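Long-range contact in Trm112p-like protein (Encephalitozoon cuniculi, PDB 3Q87), which binds zinc and acts as the activator subunit of the Mtq2 methyltransferase, which methylates the translation termination factor eRF1: residues 94-108 / 111-125. Sequence-based numbering, arbitrary orientation.
Sequences DVVEGSLRCDMCGLI and IKGSIVETVDTVESK. With ZN (zinc ion), chain C.
Ser-114 OG donates to Asp-94 OD2 at 2.7 Å, on the syn side of the carboxylate and close to its plane. With OG swung away from its own carbonyl carbon (chi1 -54°), the hydroxyl reaches this carboxylate. Ser-114 N adds a nearly straight bond to Val-96 O. Gly-113 N meets Glu-97 OE2 at 3.1 Å from above the carboxylate plane. Beside the type I' turn from Lys-112 to Ile-115, Gly-98 and Ile-111 form an antiparallel hydrogen-bonded pair in the hairpin of strands 98-102 and 108-112. Ile-111 CD1 packs against Leu-100 CG at 3.8 Å, while its CG2 branch meets Val-95 CG1. Leu-100 CD1 also reaches Val-116 CG1.

At the other end, Ile-108 and Val-122 exchange two backbone bonds and touch CB to CB at 3.7 Å. Ser-124 OG sits in the carbonyl plane of Gly-106 and donates to its O at 2.8 Å. The extended Lys-125 chain runs past Cys-105 O, and NZ reaches Met-104 O at 2.7 Å from above the carbonyl plane. One water joins Cys-105 O, Glu-123 OE1 and Lys-125 N. Glu-123 OE2 forms a salt bridge with Arg-13.

Cys-102 and Cys-105 bind zinc with Cys-11 and Cys-14, consistent with a zinc-ribbon fold. Cys-105 N donates to Cys-102 SG, and Leu-107 N to Cys-105 SG, which would temper thiolate charge. Val-116 and Glu-117 continue the sheet into the methyltransferase chain. Through its bonds to carbonyls, the C-terminal tail appears to steady the zinc knuckle without binding the metal.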
# COMPACT_ATOMS: atom_id res chain seq x y z
N ASP A 94 16.09 -0.37 -6.05
CA ASP A 94 15.56 -0.28 -4.71
C ASP A 94 16.37 0.72 -3.87
O ASP A 94 17.57 0.53 -3.64
CB ASP A 94 15.59 -1.65 -4.04
CG ASP A 94 15.03 -1.62 -2.63
OD1 ASP A 94 13.88 -1.15 -2.47
OD2 ASP A 94 15.74 -2.06 -1.70
N VAL A 95 15.71 1.78 -3.44
CA VAL A 95 16.36 2.74 -2.55
C VAL A 95 16.32 2.15 -1.15
O VAL A 95 15.24 1.93 -0.60
CB VAL A 95 15.64 4.11 -2.56
CG1 VAL A 95 16.33 5.08 -1.61
CG2 VAL A 95 15.60 4.69 -3.95
N VAL A 96 17.48 1.86 -0.58
CA VAL A 96 17.50 1.30 0.76
C VAL A 96 17.60 2.42 1.79
O VAL A 96 17.00 2.34 2.86
CB VAL A 96 18.63 0.24 0.96
CG1 VAL A 96 18.75 -0.67 -0.27
CG2 VAL A 96 19.93 0.90 1.21
N GLU A 97 18.32 3.48 1.46
CA GLU A 97 18.51 4.61 2.37
C GLU A 97 18.28 5.93 1.64
O GLU A 97 18.84 6.15 0.58
CB GLU A 97 19.91 4.58 2.99
CG GLU A 97 20.24 3.30 3.74
CD GLU A 97 19.51 3.18 5.08
OE1 GLU A 97 19.21 4.23 5.70
OE2 GLU A 97 19.26 2.04 5.52
N GLY A 98 17.45 6.79 2.21
CA GLY A 98 17.15 8.06 1.57
C GLY A 98 15.96 8.75 2.18
O GLY A 98 15.65 8.56 3.36
N SER A 99 15.27 9.55 1.37
CA SER A 99 14.16 10.37 1.85
C SER A 99 13.20 10.76 0.73
O SER A 99 13.59 10.85 -0.44
CB SER A 99 14.70 11.65 2.48
OG SER A 99 15.06 11.44 3.84
N LEU A 100 11.96 11.01 1.11
CA LEU A 100 10.97 11.59 0.22
C LEU A 100 10.49 12.90 0.83
O LEU A 100 10.11 12.92 1.99
CB LEU A 100 9.79 10.64 0.04
CG LEU A 100 10.09 9.29 -0.62
CD1 LEU A 100 8.85 8.42 -0.60
CD2 LEU A 100 10.62 9.47 -2.05
N ARG A 101 10.50 13.97 0.05
CA ARG A 101 10.12 15.29 0.56
C ARG A 101 8.96 15.89 -0.25
O ARG A 101 9.04 16.00 -1.46
CB ARG A 101 11.32 16.25 0.53
CG ARG A 101 10.96 17.70 0.91
CD ARG A 101 12.18 18.63 0.99
NE ARG A 101 13.07 18.49 -0.16
CZ ARG A 101 12.85 19.04 -1.35
NH1 ARG A 101 11.76 19.77 -1.56
NH2 ARG A 101 13.73 18.86 -2.33
N CYS A 102 7.88 16.27 0.43
CA CYS A 102 6.77 16.96 -0.22
C CYS A 102 7.23 18.33 -0.69
O CYS A 102 7.73 19.11 0.10
CB CYS A 102 5.61 17.16 0.76
SG CYS A 102 4.26 18.21 0.06
N ASP A 103 7.07 18.62 -1.98
CA ASP A 103 7.56 19.88 -2.53
C ASP A 103 6.76 21.08 -2.05
O ASP A 103 7.22 22.21 -2.18
CB ASP A 103 7.63 19.84 -4.06
CG ASP A 103 6.25 19.77 -4.71
OD1 ASP A 103 5.25 19.54 -3.99
OD2 ASP A 103 6.15 19.96 -5.94
N MET A 104 5.57 20.86 -1.50
CA MET A 104 4.73 21.97 -1.07
C MET A 104 4.90 22.34 0.40
O MET A 104 5.01 23.53 0.73
CB MET A 104 3.26 21.73 -1.39
CG MET A 104 2.95 21.67 -2.89
SD MET A 104 3.15 23.25 -3.74
CE MET A 104 2.03 24.25 -2.75
N CYS A 105 4.91 21.35 1.29
CA CYS A 105 5.01 21.66 2.71
C CYS A 105 6.34 21.22 3.32
O CYS A 105 6.60 21.49 4.48
CB CYS A 105 3.86 21.01 3.48
SG CYS A 105 4.11 19.24 3.69
N GLY A 106 7.18 20.56 2.53
CA GLY A 106 8.48 20.11 3.02
C GLY A 106 8.49 18.92 3.98
O GLY A 106 9.54 18.55 4.49
N LEU A 107 7.34 18.32 4.24
CA LEU A 107 7.28 17.11 5.06
C LEU A 107 8.20 16.02 4.48
O LEU A 107 8.25 15.80 3.27
CB LEU A 107 5.85 16.57 5.12
CG LEU A 107 5.61 15.38 6.05
CD1 LEU A 107 5.63 15.86 7.50
CD2 LEU A 107 4.29 14.71 5.74
N ILE A 108 8.93 15.35 5.36
CA ILE A 108 9.91 14.33 4.97
C ILE A 108 9.53 12.93 5.45
O ILE A 108 9.29 12.73 6.64
CB ILE A 108 11.28 14.59 5.60
CG1 ILE A 108 11.81 15.98 5.23
CG2 ILE A 108 12.25 13.50 5.22
CD1 ILE A 108 12.19 16.10 3.81
N ILE A 111 13.51 7.05 4.27
CA ILE A 111 13.53 5.70 3.73
C ILE A 111 14.69 5.02 4.46
O ILE A 111 15.83 5.46 4.36
CB ILE A 111 13.75 5.72 2.21
CG1 ILE A 111 12.57 6.40 1.51
CG2 ILE A 111 13.96 4.30 1.66
CD1 ILE A 111 12.86 6.80 0.06
N LYS A 112 14.38 3.96 5.20
CA LYS A 112 15.36 3.32 6.06
C LYS A 112 15.27 1.80 5.92
O LYS A 112 14.24 1.21 6.22
CB LYS A 112 15.10 3.76 7.51
CG LYS A 112 16.01 3.11 8.54
CD LYS A 112 15.53 3.45 9.96
CE LYS A 112 16.18 2.56 11.01
NZ LYS A 112 15.56 2.77 12.36
N GLY A 113 16.33 1.17 5.44
CA GLY A 113 16.28 -0.26 5.17
C GLY A 113 15.24 -0.63 4.12
O GLY A 113 14.56 -1.65 4.25
N SER A 114 15.11 0.21 3.10
CA SER A 114 14.11 0.04 2.03
C SER A 114 12.65 0.32 2.43
O SER A 114 11.77 0.36 1.58
CB SER A 114 14.22 -1.34 1.39
OG SER A 114 15.55 -1.54 0.95
N ILE A 115 12.38 0.49 3.72
CA ILE A 115 11.01 0.79 4.13
C ILE A 115 10.75 2.30 4.11
O ILE A 115 11.59 3.08 4.56
CB ILE A 115 10.76 0.28 5.55
CG1 ILE A 115 10.98 -1.24 5.59
CG2 ILE A 115 9.34 0.65 5.99
CD1 ILE A 115 11.21 -1.79 7.01
N VAL A 116 9.60 2.70 3.57
CA VAL A 116 9.20 4.11 3.60
C VAL A 116 8.46 4.42 4.90
O VAL A 116 7.46 3.81 5.24
CB VAL A 116 8.30 4.49 2.42
CG1 VAL A 116 7.95 6.00 2.49
CG2 VAL A 116 8.98 4.14 1.09
N GLU A 117 8.99 5.39 5.62
CA GLU A 117 8.52 5.69 6.94
C GLU A 117 7.63 6.92 6.89
O GLU A 117 8.11 8.03 6.75
CB GLU A 117 9.74 5.94 7.84
CG GLU A 117 9.39 6.64 9.12
CD GLU A 117 8.62 5.74 10.06
OE1 GLU A 117 9.18 4.71 10.48
OE2 GLU A 117 7.46 6.06 10.35
N THR A 118 6.32 6.74 7.00
CA THR A 118 5.42 7.89 6.88
C THR A 118 4.78 8.29 8.21
O THR A 118 3.92 9.18 8.25
CB THR A 118 4.32 7.65 5.83
OG1 THR A 118 3.31 6.76 6.36
CG2 THR A 118 4.93 7.07 4.51
N VAL A 119 5.17 7.63 9.28
CA VAL A 119 4.57 7.89 10.58
C VAL A 119 5.49 8.83 11.34
O VAL A 119 5.06 9.89 11.78
CB VAL A 119 4.35 6.60 11.41
CG1 VAL A 119 3.72 6.93 12.78
CG2 VAL A 119 3.47 5.63 10.64
N ASP A 120 6.76 8.45 11.48
CA ASP A 120 7.73 9.29 12.17
C ASP A 120 8.44 10.19 11.16
O ASP A 120 9.48 9.85 10.60
CB ASP A 120 8.74 8.44 12.94
CG ASP A 120 8.08 7.63 14.06
OD1 ASP A 120 7.08 8.11 14.64
OD2 ASP A 120 8.57 6.52 14.37
N THR A 121 7.83 11.34 10.91
CA THR A 121 8.27 12.23 9.86
C THR A 121 9.24 13.30 10.35
O THR A 121 9.43 13.49 11.55
CB THR A 121 7.08 12.91 9.20
OG1 THR A 121 6.27 13.53 10.21
CG2 THR A 121 6.25 11.89 8.45
N VAL A 122 9.85 14.00 9.40
CA VAL A 122 10.74 15.12 9.68
C VAL A 122 10.20 16.35 8.96
O VAL A 122 9.62 16.24 7.88
CB VAL A 122 12.16 14.83 9.15
CG1 VAL A 122 13.13 15.88 9.61
CG2 VAL A 122 12.63 13.46 9.62
N GLU A 123 10.37 17.53 9.55
CA GLU A 123 10.06 18.79 8.88
C GLU A 123 11.32 19.38 8.27
O GLU A 123 12.39 19.29 8.84
CB GLU A 123 9.49 19.79 9.88
CG GLU A 123 8.23 19.33 10.58
CD GLU A 123 7.08 19.15 9.63
OE1 GLU A 123 7.10 19.75 8.53
OE2 GLU A 123 6.14 18.39 9.97
N SER A 124 11.18 20.03 7.12
CA SER A 124 12.34 20.61 6.46
C SER A 124 12.13 22.09 6.20
O SER A 124 13.06 22.78 5.77
CB SER A 124 12.63 19.91 5.14
OG SER A 124 11.68 20.26 4.15
N LYS A 125 10.91 22.57 6.43
CA LYS A 125 10.61 23.98 6.23
C LYS A 125 10.56 24.73 7.57
O LYS A 125 10.95 24.18 8.61
CB LYS A 125 9.32 24.17 5.43
CG LYS A 125 9.47 23.80 3.95
CD LYS A 125 8.33 24.39 3.12
CE LYS A 125 8.48 24.04 1.64
NZ LYS A 125 7.42 24.69 0.80
OXT LYS A 125 10.15 25.89 7.63
ZN ZN C . 2.91 18.30 1.92
O HOH W 1 8.43 21.06 6.54